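Local atomic coordinates of GH127 beta-L-arabinofuranoside (Geobacillus stearothermophilus, PDB entry 4QK0), a protein that probably hydrolyses beta-L-arabinofuranosidic linkages to release L-arabinose, as a glycoside hydrolase of family 127. Residues A62-G67 with I106-R111; E56-A61 with L119-T124; K81-V86 with K100-V105; M72-S77 with F408-C413. All coordinates share one frame; numbering follows the deposited sequence.

Interaction 1: residues A62-G67 with I106-R111; sequences AGESDG and IELLGR
E64 and R111 form a two-pronged salt bridge in which the carboxylate meets the NE side of the guanidinium. E64 OE2 accepts from R111 NE at 2.5 Å, a very short separation, while E64 OE1 accepts from R111 NH2 at 3.0 Å. Each oxygen uses its syn lone pair, both bonds are fairly straight, and the two planes lie only 18° apart, so the paired bonds hold both groups flat against rotation. The arginine reaches this position by bending at chi3 (-58°), which lays one face of its guanidinium over L108 CA; the E64 chain comes across it, extended beyond CG. Beside the ion pair is a small apolar patch: A62 CB touches R111 CB at 3.9 Å and L108 CD1 at the same distance. The L108 methyl also borders E64 OE1. Further out, a Schellman motif ends the helix before G63, whose positive phi (72°) reverses the chain and probably helps to set E64 against R111. S65 OG is hydrogen-bonded back to E56 on helix 54-61. Helix 96-112 also packs on two further helices, with L108 and L109 against F58 of helix 54-61, and E107 in a salt bridge to R162 of helix 162-177.

Interaction 2: residues E56-A61 with L119-T124; sequences ENFRIA and LNTYYT
T121 gives up the most surface here, with F58 and A61 next. The CG2 methyl of T121 sits over one face of the F58 ring, 3.7 Å from its centroid and 21° off the ring normal, a CH-pi contact displaced toward the CD1-CE1 side. The same T121 CG2 methyl lies 3.5 Å from the backbone oxygen N57 O, and it also approaches the CB of A61. T121 can present this methyl because OG1 takes the crowded position between backbone N and carbonyl carbon (chi1 60°), from which the hydroxyl is hydrogen-bonded to D76. L119 meets the ring at its edge: L119 CD2 lies in the ring plane, 3.7 Å from F58 CE1, so face and edge are each met by a different methyl. An alanine in place of F58 would remove the ring that T121 and L119 meet, and would probably loosen their packing against helix 54-61. A61 CB adds a last apolar touch, 4.1 Å from T124 CG2. The second segment is braced internally, as N120 OD1 accepts from Y123 N at 2.9 Å, in the plane of the amide carbonyl, and T124 OG1 donates to N120 O. The N120 OD1 to Y123 N capping bond is characteristic of a helix start, here of the short helix 122-126 docked on the last turns of helix 54-61 within the mainly helical catalytic domain.

Interaction 3: residues K81-V86 with K100-V105; sequences KWLEAV and KLADDV
L83 bridges helix 76-92 and helix 96-112, with CG anti to its own carbonyl carbon (chi1 -71°). L83 CB makes no contact with the 100-105 segment. L83 CG comes within 4.4 Å of V105 CG1, and there the side chain forks. L83 CD1, carried onward by an extended chi2 (167°), meets V105 CG1 at 3.9 Å and also packs against L109, one turn further along the partner helix. L83 CD2 turns the other way and rests on A102, 3.9 Å from A102 CB and close to its CA as well, where the small alanine lets the leucine methyl approach the backbone. A150 of helix 140-158 also touches L83.

The two helices follow each other in the chain and run roughly antiparallel, with 141° between their directions and a closest axial approach of 10.7 Å. Such a helical hairpin is the repeating element of the (alpha/alpha)6 barrel, consistent with the six-hairpin clan to which the catalytic domain belongs.

On one side of the leucine, V86 CG1 reaches A102 CB at 4.3 Å. The other branch of V86, CG2, lies 3.6 Å above the plane of the W82 indole, toward its rim. W82 then touches the second helix by an edge, with W82 CH2 placed 4.4 Å from L101 CB. Its indole is also held by helix 22-42: NE1 is hydrogen-bonded to I35 O, and the ring stacks on that of W39. On the outer side of helix 96-112, K100 NZ makes a salt bridge with D104.

Interaction 4: residues M72-S77 with F408-C413; sequences MVFQDS and FSCACC
The closer-packed part of this contact is built round the F74 ring. S409 O lies near the plane of that ring, at its edge, 3.7 Å from F74 CE1. Next to it C410 SG approaches F74 CZ at 4.2 Å in an oblique sulfur-aromatic contact. F74 CG takes the crowded position between backbone N and carbonyl carbon (chi1 50°), and this torsion brings the ring edge up to the 408-413 loop. A type I turn from M72 to Q75, closed also by M72 N donating to Q75 OE1, positions the phenylalanine, and the CB of M72, a selenomethionine, lies over one ring face. H139 also meets the ring, and Y381 touches C410 and C412. The M72-S409 pair is the looser, exposed side: S409 OG comes 3.4 Å from M72 CG and 3.6 Å from M72 SE, but S409 is poorly ordered. The C335-C412 disulfide seen in another structure of this protein is absent, so C412 is not tied to C335 here. GH127 relatives use cysteines in a zinc-bound active site, and this cysteine-rich loop is probably near the equivalent site. Dispersion and weak polar contacts join the segments, so the junction is probably held loosely at S409.

All four contacts lie in the catalytic domain, and they differ with depth. Interactions 2 and 3 are buried and apolar, interaction 1 is partly buried with an exposed ion pair, and interaction 4 is a surface contact of weak forces. Interactions 1 and 3 share helix 96-112, their centres about 15 Å apart; interactions 3 and 4 share helix 76-92. Interactions 1 and 2 lie side by side, centres about 7 Å apart, with a probable hydrogen bond from E64 N to R59 O between them. Interactions 2 and 4 touch where Y122 packs on V73. Interaction 3 closes within one helical hairpin, whereas interaction 4 brings together segments separated by 330 residues.

Interaction 1: residues A62-G67 with I106-R111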
loop_
_atom_site.group_PDB
_atom_site.type_symbol
_atom_site.label_atom_id
_atom_site.label_comp_id
_atom_site.label_asym_id
_atom_site.label_seq_id
_atom_site.Cartn_x
_atom_site.Cartn_y
_atom_site.Cartn_z
ATOM N N ALA A 62 25.345 -36.508 9.488
ATOM C CA ALA A 62 26.601 -37.136 9.903
ATOM C C ALA A 62 26.369 -38.591 10.232
ATOM O O ALA A 62 27.281 -39.289 10.602
ATOM C CB ALA A 62 27.156 -36.444 11.112
ATOM N N GLY A 63 25.136 -39.056 10.081
ATOM C CA GLY A 63 24.796 -40.440 10.432
ATOM C C GLY A 63 24.762 -40.714 11.928
ATOM O O GLY A 63 24.977 -41.835 12.340
ATOM N N GLU A 64 24.481 -39.696 12.728
ATOM C CA GLU A 64 24.462 -39.825 14.172
ATOM C C GLU A 64 23.056 -39.687 14.714
ATOM O O GLU A 64 22.847 -39.694 15.895
ATOM C CB GLU A 64 25.367 -38.765 14.794
ATOM C CG GLU A 64 26.823 -39.095 14.537
ATOM C CD GLU A 64 27.772 -37.936 14.758
ATOM O OE1 GLU A 64 27.444 -37.029 15.569
ATOM O OE2 GLU A 64 28.847 -37.943 14.103
ATOM N N SER A 65 22.079 -39.612 13.839
ATOM C CA SER A 65 20.733 -39.572 14.279
ATOM C C SER A 65 19.857 -39.937 13.114
ATOM O O SER A 65 20.318 -40.013 11.980
ATOM C CB SER A 65 20.439 -38.173 14.830
ATOM O OG SER A 65 19.083 -37.965 15.050
ATOM N N ASP A 66 18.588 -40.190 13.400
ATOM C CA ASP A 66 17.633 -40.587 12.378
ATOM C C ASP A 66 16.507 -39.593 12.334
ATOM O O ASP A 66 16.172 -38.995 13.328
ATOM C CB ASP A 66 17.090 -42.013 12.634
ATOM C CG ASP A 66 17.806 -43.054 11.812
ATOM O OD1 ASP A 66 19.013 -43.225 12.046
ATOM O OD2 ASP A 66 17.186 -43.666 10.898
ATOM N N GLY A 67 15.915 -39.464 11.168
ATOM C CA GLY A 67 14.758 -38.632 10.996
ATOM C C GLY A 67 14.796 -37.940 9.658
ATOM O O GLY A 67 15.757 -38.076 8.917
ATOM N N ILE A 106 31.420 -27.540 15.338
ATOM C CA ILE A 106 32.360 -27.572 14.234
ATOM C C ILE A 106 32.752 -28.989 13.888
ATOM O O ILE A 106 32.834 -29.349 12.701
ATOM C CB ILE A 106 33.585 -26.688 14.557
ATOM C CG1 ILE A 106 33.199 -25.222 14.477
ATOM C CG2 ILE A 106 34.721 -26.952 13.588
ATOM C CD1 ILE A 106 34.162 -24.263 15.138
ATOM N N GLU A 107 32.977 -29.827 14.905
ATOM C CA GLU A 107 33.376 -31.230 14.623
ATOM C C GLU A 107 32.227 -31.981 13.993
ATOM O O GLU A 107 32.417 -32.805 13.107
ATOM C CB GLU A 107 33.882 -31.930 15.890
ATOM C CG GLU A 107 35.258 -31.436 16.430
ATOM C CD GLU A 107 36.428 -31.521 15.422
ATOM O OE1 GLU A 107 36.444 -32.433 14.551
ATOM O OE2 GLU A 107 37.366 -30.696 15.496
ATOM N N LEU A 108 31.015 -31.641 14.426
ATOM C CA LEU A 108 29.809 -32.176 13.809
ATOM C C LEU A 108 29.693 -31.774 12.350
ATOM O O LEU A 108 29.447 -32.607 11.477
ATOM C CB LEU A 108 28.579 -31.737 14.583
ATOM C CG LEU A 108 27.237 -32.105 13.967
ATOM C CD1 LEU A 108 27.091 -33.594 13.796
ATOM C CD2 LEU A 108 26.122 -31.579 14.870
ATOM N N LEU A 109 29.911 -30.514 12.053
ATOM C CA LEU A 109 29.955 -30.130 10.643
ATOM C C LEU A 109 30.972 -30.971 9.880
ATOM O O LEU A 109 30.674 -31.454 8.782
ATOM C CB LEU A 109 30.312 -28.654 10.477
ATOM C CG LEU A 109 29.357 -27.666 11.124
ATOM C CD1 LEU A 109 29.816 -26.235 10.885
ATOM C CD2 LEU A 109 27.945 -27.820 10.604
ATOM N N GLY A 110 32.185 -31.104 10.448
ATOM C CA GLY A 110 33.243 -31.928 9.829
ATOM C C GLY A 110 32.799 -33.363 9.585
ATOM O O GLY A 110 33.097 -33.934 8.534
ATOM N N ARG A 111 31.992 -33.931 10.486
ATOM C CA ARG A 111 31.442 -35.301 10.222
ATOM C C ARG A 111 30.288 -35.322 9.249
ATOM O O ARG A 111 30.059 -36.323 8.635
ATOM C CB ARG A 111 31.049 -35.991 11.543
ATOM C CG ARG A 111 32.246 -36.123 12.507
ATOM C CD ARG A 111 31.929 -36.980 13.744
ATOM N NE ARG A 111 30.801 -36.508 14.570
ATOM C CZ ARG A 111 30.871 -35.556 15.507
ATOM N NH1 ARG A 111 32.011 -34.941 15.773
ATOM N NH2 ARG A 111 29.791 -35.189 16.170
#

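Interaction 2: residues E56-A61 with L119-T124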
loop_
_atom_site.group_PDB
_atom_site.type_symbol
_atom_site.label_atom_id
_atom_site.label_comp_id
_atom_site.label_asym_id
_atom_site.label_seq_id
_atom_site.Cartn_x
_atom_site.Cartn_y
_atom_site.Cartn_z
ATOM N N GLU A 56 20.016 -30.686 14.485
ATOM C CA GLU A 56 19.562 -32.023 14.240
ATOM C C GLU A 56 19.815 -32.427 12.796
ATOM O O GLU A 56 20.245 -33.550 12.506
ATOM C CB GLU A 56 18.068 -32.153 14.643
ATOM C CG GLU A 56 17.518 -33.566 14.668
ATOM C CD GLU A 56 18.317 -34.511 15.554
ATOM O OE1 GLU A 56 19.119 -34.047 16.420
ATOM O OE2 GLU A 56 18.148 -35.737 15.364
ATOM N N ASN A 57 19.520 -31.542 11.858
ATOM C CA ASN A 57 19.760 -31.854 10.447
ATOM C C ASN A 57 21.253 -32.280 10.222
ATOM O O ASN A 57 21.512 -33.091 9.390
ATOM C CB ASN A 57 19.433 -30.668 9.546
ATOM C CG ASN A 57 17.923 -30.407 9.394
ATOM O OD1 ASN A 57 17.092 -31.290 9.548
ATOM N ND2 ASN A 57 17.595 -29.177 9.020
ATOM N N PHE A 58 22.203 -31.657 10.905
ATOM C CA PHE A 58 23.627 -32.019 10.733
ATOM C C PHE A 58 23.937 -33.347 11.399
ATOM O O PHE A 58 24.703 -34.146 10.872
ATOM C CB PHE A 58 24.563 -30.969 11.311
ATOM C CG PHE A 58 24.675 -29.742 10.472
ATOM C CD1 PHE A 58 25.419 -29.744 9.301
ATOM C CD2 PHE A 58 24.024 -28.577 10.851
ATOM C CE1 PHE A 58 25.504 -28.613 8.509
ATOM C CE2 PHE A 58 24.119 -27.445 10.080
ATOM C CZ PHE A 58 24.834 -27.458 8.902
ATOM N N ARG A 59 23.300 -33.600 12.542
ATOM C CA ARG A 59 23.380 -34.908 13.141
ATOM C C ARG A 59 22.941 -35.987 12.189
ATOM O O ARG A 59 23.630 -37.012 12.037
ATOM C CB ARG A 59 22.508 -34.988 14.373
ATOM C CG ARG A 59 23.172 -34.404 15.571
ATOM C CD ARG A 59 22.679 -35.052 16.844
ATOM N NE ARG A 59 23.105 -34.172 17.888
ATOM C CZ ARG A 59 22.404 -33.135 18.328
ATOM N NH1 ARG A 59 21.180 -32.881 17.864
ATOM N NH2 ARG A 59 22.942 -32.365 19.256
ATOM N N ILE A 60 21.758 -35.809 11.598
ATOM C CA ILE A 60 21.243 -36.819 10.694
ATOM C C ILE A 60 22.228 -36.983 9.568
ATOM O O ILE A 60 22.598 -38.094 9.178
ATOM C CB ILE A 60 19.848 -36.440 10.196
ATOM C CG1 ILE A 60 18.866 -36.406 11.396
ATOM C CG2 ILE A 60 19.376 -37.421 9.147
ATOM C CD1 ILE A 60 17.522 -35.757 11.090
ATOM N N ALA A 61 22.695 -35.867 9.046
ATOM C CA ALA A 61 23.590 -35.919 7.892
ATOM C C ALA A 61 24.905 -36.609 8.241
ATOM O O ALA A 61 25.530 -37.160 7.380
ATOM C CB ALA A 61 23.849 -34.504 7.352
ATOM N N LEU A 119 28.998 -29.817 1.843
ATOM C CA LEU A 119 28.370 -29.775 3.164
ATOM C C LEU A 119 26.987 -29.081 3.066
ATOM O O LEU A 119 26.876 -27.814 3.024
ATOM C CB LEU A 119 29.216 -28.962 4.101
ATOM C CG LEU A 119 29.253 -29.288 5.594
ATOM C CD1 LEU A 119 29.530 -28.038 6.377
ATOM C CD2 LEU A 119 28.048 -29.995 6.141
ATOM N N ASN A 120 25.944 -29.891 3.027
ATOM C CA ASN A 120 24.580 -29.347 2.890
ATOM C C ASN A 120 23.601 -30.396 3.353
ATOM O O ASN A 120 23.518 -31.469 2.745
ATOM C CB ASN A 120 24.301 -28.950 1.448
ATOM C CG ASN A 120 22.947 -28.275 1.277
ATOM O OD1 ASN A 120 21.907 -28.919 1.313
ATOM N ND2 ASN A 120 22.967 -26.970 1.089
ATOM N N THR A 121 22.874 -30.094 4.425
ATOM C CA THR A 121 21.989 -31.094 5.013
ATOM C C THR A 121 20.813 -31.438 4.130
ATOM O O THR A 121 20.494 -32.620 3.943
ATOM C CB THR A 121 21.512 -30.692 6.400
ATOM O OG1 THR A 121 20.802 -29.456 6.313
ATOM C CG2 THR A 121 22.686 -30.545 7.334
ATOM N N TYR A 122 20.221 -30.438 3.488
ATOM C CA TYR A 122 19.061 -30.676 2.660
ATOM C C TYR A 122 19.335 -31.625 1.520
ATOM O O TYR A 122 18.558 -32.548 1.254
ATOM C CB TYR A 122 18.571 -29.346 2.119
ATOM C CG TYR A 122 17.353 -29.435 1.212
ATOM C CD1 TYR A 122 17.505 -29.598 -0.140
ATOM C CD2 TYR A 122 16.050 -29.326 1.726
ATOM C CE1 TYR A 122 16.396 -29.689 -0.981
ATOM C CE2 TYR A 122 14.935 -29.398 0.902
ATOM C CZ TYR A 122 15.121 -29.585 -0.453
ATOM O OH TYR A 122 14.061 -29.721 -1.289
ATOM N N TYR A 123 20.449 -31.410 0.824
ATOM C CA TYR A 123 20.848 -32.317 -0.291
ATOM C C TYR A 123 21.636 -33.552 0.126
ATOM O O TYR A 123 22.075 -34.296 -0.698
ATOM C CB TYR A 123 21.641 -31.539 -1.315
ATOM C CG TYR A 123 20.763 -30.673 -2.167
ATOM C CD1 TYR A 123 19.898 -31.233 -3.090
ATOM C CD2 TYR A 123 20.768 -29.294 -2.012
ATOM C CE1 TYR A 123 19.093 -30.429 -3.884
ATOM C CE2 TYR A 123 19.991 -28.489 -2.787
ATOM C CZ TYR A 123 19.140 -29.054 -3.693
ATOM O OH TYR A 123 18.388 -28.222 -4.472
ATOM N N THR A 124 21.876 -33.717 1.401
ATOM C CA THR A 124 22.416 -34.973 1.910
ATOM C C THR A 124 21.302 -35.865 2.428
ATOM O O THR A 124 21.311 -37.027 2.148
ATOM C CB THR A 124 23.409 -34.746 3.045
ATOM O OG1 THR A 124 24.516 -33.952 2.550
ATOM C CG2 THR A 124 23.904 -36.077 3.582
#

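Interaction 3: residues K81-V86 with K100-V105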
loop_
_atom_site.group_PDB
_atom_site.type_symbol
_atom_site.label_atom_id
_atom_site.label_comp_id
_atom_site.label_asym_id
_atom_site.label_seq_id
_atom_site.Cartn_x
_atom_site.Cartn_y
_atom_site.Cartn_z
ATOM N N LYS A 81 25.532 -18.431 11.075
ATOM C CA LYS A 81 25.477 -17.065 11.604
ATOM C C LYS A 81 25.654 -17.052 13.083
ATOM O O LYS A 81 26.232 -16.090 13.634
ATOM C CB LYS A 81 24.166 -16.361 11.235
ATOM C CG LYS A 81 24.036 -16.049 9.746
ATOM C CD LYS A 81 22.579 -15.706 9.404
ATOM C CE LYS A 81 22.416 -15.360 7.947
ATOM N NZ LYS A 81 20.973 -15.340 7.619
ATOM N N TRP A 82 25.140 -18.091 13.756
ATOM C CA TRP A 82 25.312 -18.167 15.209
ATOM C C TRP A 82 26.826 -18.368 15.516
ATOM O O TRP A 82 27.399 -17.650 16.359
ATOM C CB TRP A 82 24.430 -19.282 15.811
ATOM C CG TRP A 82 24.508 -19.452 17.292
ATOM C CD1 TRP A 82 23.726 -18.840 18.233
ATOM C CD2 TRP A 82 25.435 -20.263 18.019
ATOM N NE1 TRP A 82 24.124 -19.218 19.489
ATOM C CE2 TRP A 82 25.150 -20.105 19.383
ATOM C CE3 TRP A 82 26.455 -21.129 17.650
ATOM C CZ2 TRP A 82 25.867 -20.766 20.378
ATOM C CZ3 TRP A 82 27.147 -21.811 18.647
ATOM C CH2 TRP A 82 26.849 -21.620 19.986
ATOM N N LEU A 83 27.483 -19.277 14.784
ATOM C CA LEU A 83 28.952 -19.473 14.970
ATOM C C LEU A 83 29.758 -18.196 14.718
ATOM O O LEU A 83 30.675 -17.870 15.461
ATOM C CB LEU A 83 29.472 -20.571 14.077
ATOM C CG LEU A 83 29.039 -21.995 14.491
ATOM C CD1 LEU A 83 29.340 -22.975 13.385
ATOM C CD2 LEU A 83 29.728 -22.419 15.764
ATOM N N GLU A 84 29.368 -17.442 13.703
ATOM C CA GLU A 84 30.076 -16.232 13.369
ATOM C C GLU A 84 29.968 -15.224 14.469
ATOM O O GLU A 84 30.967 -14.591 14.872
ATOM C CB GLU A 84 29.605 -15.641 12.037
ATOM C CG GLU A 84 30.513 -14.484 11.590
ATOM C CD GLU A 84 29.999 -13.678 10.394
ATOM O OE1 GLU A 84 29.118 -14.172 9.682
ATOM O OE2 GLU A 84 30.515 -12.555 10.161
ATOM N N ALA A 85 28.774 -15.038 14.986
ATOM C CA ALA A 85 28.633 -14.124 16.128
ATOM C C ALA A 85 29.422 -14.590 17.360
ATOM O O ALA A 85 29.987 -13.780 18.098
ATOM C CB ALA A 85 27.181 -13.977 16.502
ATOM N N VAL A 86 29.389 -15.887 17.615
ATOM C CA VAL A 86 30.086 -16.454 18.778
ATOM C C VAL A 86 31.584 -16.178 18.665
ATOM O O VAL A 86 32.188 -15.727 19.613
ATOM C CB VAL A 86 29.787 -17.969 18.889
ATOM C CG1 VAL A 86 30.837 -18.679 19.710
ATOM C CG2 VAL A 86 28.412 -18.202 19.499
ATOM N N LYS A 100 33.677 -24.313 23.691
ATOM C CA LYS A 100 33.460 -25.751 23.631
ATOM C C LYS A 100 32.211 -26.085 22.801
ATOM O O LYS A 100 32.236 -26.991 21.959
ATOM C CB LYS A 100 33.364 -26.287 25.079
ATOM C CG LYS A 100 32.749 -27.675 25.296
ATOM C CD LYS A 100 33.691 -28.784 24.862
ATOM C CE LYS A 100 33.097 -30.142 25.224
ATOM N NZ LYS A 100 33.677 -31.222 24.382
ATOM N N LEU A 101 31.108 -25.364 23.036
ATOM C CA LEU A 101 29.898 -25.546 22.237
ATOM C C LEU A 101 30.238 -25.382 20.766
ATOM O O LEU A 101 29.853 -26.185 19.960
ATOM C CB LEU A 101 28.821 -24.535 22.608
ATOM C CG LEU A 101 28.222 -24.666 23.992
ATOM C CD1 LEU A 101 27.219 -23.530 24.220
ATOM C CD2 LEU A 101 27.533 -26.014 24.192
ATOM N N ALA A 102 30.958 -24.319 20.436
ATOM C CA ALA A 102 31.336 -24.044 19.035
ATOM C C ALA A 102 32.219 -25.115 18.467
ATOM O O ALA A 102 31.967 -25.625 17.368
ATOM C CB ALA A 102 32.029 -22.699 18.943
ATOM N N ASP A 103 33.253 -25.493 19.218
ATOM C CA ASP A 103 34.133 -26.600 18.777
ATOM C C ASP A 103 33.385 -27.886 18.458
ATOM O O ASP A 103 33.710 -28.527 17.489
ATOM C CB ASP A 103 35.276 -26.837 19.791
ATOM C CG ASP A 103 36.336 -25.699 19.767
ATOM O OD1 ASP A 103 36.419 -24.946 18.767
ATOM O OD2 ASP A 103 37.048 -25.532 20.758
ATOM N N ASP A 104 32.378 -28.240 19.264
ATOM C CA ASP A 104 31.622 -29.465 19.077
ATOM C C ASP A 104 30.745 -29.363 17.836
ATOM O O ASP A 104 30.590 -30.337 17.106
ATOM C CB ASP A 104 30.707 -29.760 20.285
ATOM C CG ASP A 104 31.487 -30.138 21.568
ATOM O OD1 ASP A 104 32.687 -30.471 21.470
ATOM O OD2 ASP A 104 30.880 -30.116 22.680
ATOM N N VAL A 105 30.131 -28.199 17.624
ATOM C CA VAL A 105 29.335 -27.988 16.434
ATOM C C VAL A 105 30.237 -28.117 15.240
ATOM O O VAL A 105 29.901 -28.755 14.256
ATOM C CB VAL A 105 28.678 -26.581 16.431
ATOM C CG1 VAL A 105 28.048 -26.252 15.083
ATOM C CG2 VAL A 105 27.647 -26.478 17.544
#

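Interaction 4: residues M72-S77 with F408-C413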
loop_
_atom_site.group_PDB
_atom_site.type_symbol
_atom_site.label_atom_id
_atom_site.label_comp_id
_atom_site.label_asym_id
_atom_site.label_seq_id
_atom_site.Cartn_x
_atom_site.Cartn_y
_atom_site.Cartn_z
HETATM N N MSE A 72 13.672 -24.772 6.516
HETATM C CA MSE A 72 13.861 -24.099 5.238
HETATM C C MSE A 72 15.118 -24.635 4.553
HETATM O O MSE A 72 16.011 -25.223 5.171
HETATM C CB MSE A 72 14.026 -22.596 5.479
HETATM C CG MSE A 72 12.776 -21.917 6.082
HETATM SE SE MSE A 72 11.123 -22.298 5.040
HETATM C CE MSE A 72 11.065 -20.684 3.889
ATOM N N VAL A 73 15.177 -24.443 3.248
ATOM C CA VAL A 73 16.267 -24.952 2.449
ATOM C C VAL A 73 17.628 -24.329 2.860
ATOM O O VAL A 73 18.665 -24.964 2.738
ATOM C CB VAL A 73 15.879 -24.845 0.952
ATOM C CG1 VAL A 73 16.054 -23.435 0.412
ATOM C CG2 VAL A 73 16.676 -25.857 0.175
ATOM N N PHE A 74 17.566 -23.133 3.443
ATOM C CA PHE A 74 18.729 -22.376 3.934
ATOM C C PHE A 74 18.912 -22.424 5.457
ATOM O O PHE A 74 19.573 -21.572 6.057
ATOM C CB PHE A 74 18.589 -20.904 3.508
ATOM C CG PHE A 74 17.244 -20.291 3.851
ATOM C CD1 PHE A 74 16.920 -19.947 5.157
ATOM C CD2 PHE A 74 16.283 -20.101 2.848
ATOM C CE1 PHE A 74 15.672 -19.419 5.476
ATOM C CE2 PHE A 74 15.045 -19.560 3.147
ATOM C CZ PHE A 74 14.736 -19.209 4.457
ATOM N N GLN A 75 18.315 -23.410 6.079
ATOM C CA GLN A 75 18.460 -23.629 7.517
ATOM C C GLN A 75 19.947 -23.725 8.000
ATOM O O GLN A 75 20.282 -23.254 9.076
ATOM C CB GLN A 75 17.705 -24.937 7.858
ATOM C CG GLN A 75 17.217 -25.055 9.301
ATOM C CD GLN A 75 15.875 -24.376 9.558
ATOM O OE1 GLN A 75 15.270 -23.750 8.668
ATOM N NE2 GLN A 75 15.398 -24.508 10.779
ATOM N N ASP A 76 20.814 -24.364 7.202
ATOM C CA ASP A 76 22.234 -24.498 7.540
ATOM C C ASP A 76 22.862 -23.149 7.830
ATOM O O ASP A 76 23.754 -23.043 8.666
ATOM C CB ASP A 76 22.995 -25.195 6.396
ATOM C CG ASP A 76 22.621 -26.692 6.225
ATOM O OD1 ASP A 76 21.877 -27.276 7.099
ATOM O OD2 ASP A 76 23.038 -27.296 5.185
ATOM N N SER A 77 22.420 -22.087 7.145
ATOM C CA SER A 77 23.032 -20.764 7.359
ATOM C C SER A 77 22.754 -20.176 8.731
ATOM O O SER A 77 23.480 -19.273 9.204
ATOM C CB SER A 77 22.511 -19.757 6.336
ATOM O OG SER A 77 21.119 -19.542 6.561
ATOM N N PHE A 408 10.787 -17.306 13.585
ATOM C CA PHE A 408 11.000 -18.732 13.346
ATOM C C PHE A 408 10.971 -18.914 11.836
ATOM O O PHE A 408 10.183 -18.274 11.137
ATOM C CB PHE A 408 9.947 -19.637 14.031
ATOM C CG PHE A 408 9.383 -19.070 15.314
ATOM C CD1 PHE A 408 10.039 -19.286 16.543
ATOM C CD2 PHE A 408 8.199 -18.323 15.310
ATOM C CE1 PHE A 408 9.525 -18.769 17.731
ATOM C CE2 PHE A 408 7.689 -17.807 16.499
ATOM C CZ PHE A 408 8.346 -18.027 17.708
ATOM N N SER A 409 11.852 -19.767 11.333
ATOM C CA SER A 409 11.904 -20.102 9.902
ATOM C C SER A 409 12.838 -19.126 9.165
ATOM O O SER A 409 13.922 -19.516 8.699
ATOM C CB SER A 409 10.492 -20.132 9.279
ATOM O OG SER A 409 10.388 -21.179 8.344
ATOM N N CYS A 410 12.410 -17.866 9.075
ATOM C CA CYS A 410 13.304 -16.772 8.752
ATOM C C CYS A 410 13.468 -15.943 10.034
ATOM O O CYS A 410 12.980 -14.799 10.164
ATOM C CB CYS A 410 12.800 -15.953 7.564
ATOM S SG CYS A 410 14.158 -15.572 6.420
ATOM N N ALA A 411 14.143 -16.585 10.990
ATOM C CA ALA A 411 14.620 -15.944 12.212
ATOM C C ALA A 411 16.057 -15.501 11.978
ATOM O O ALA A 411 16.985 -16.007 12.599
ATOM C CB ALA A 411 14.535 -16.899 13.401
ATOM N N CYS A 412 16.217 -14.543 11.072
ATOM C CA CYS A 412 17.514 -13.973 10.755
ATOM C C CYS A 412 17.744 -12.660 11.506
ATOM O O CYS A 412 18.861 -12.346 11.886
ATOM C CB CYS A 412 17.648 -13.761 9.243
ATOM S SG CYS A 412 16.389 -12.690 8.506
ATOM N N CYS A 413 16.691 -11.894 11.732
ATOM C CA CYS A 413 16.823 -10.654 12.478
ATOM C C CYS A 413 17.790 -10.827 13.669
ATOM O O CYS A 413 18.672 -9.984 13.856
ATOM C CB CYS A 413 15.462 -10.187 12.960
ATOM S SG CYS A 413 14.126 -11.133 12.204
#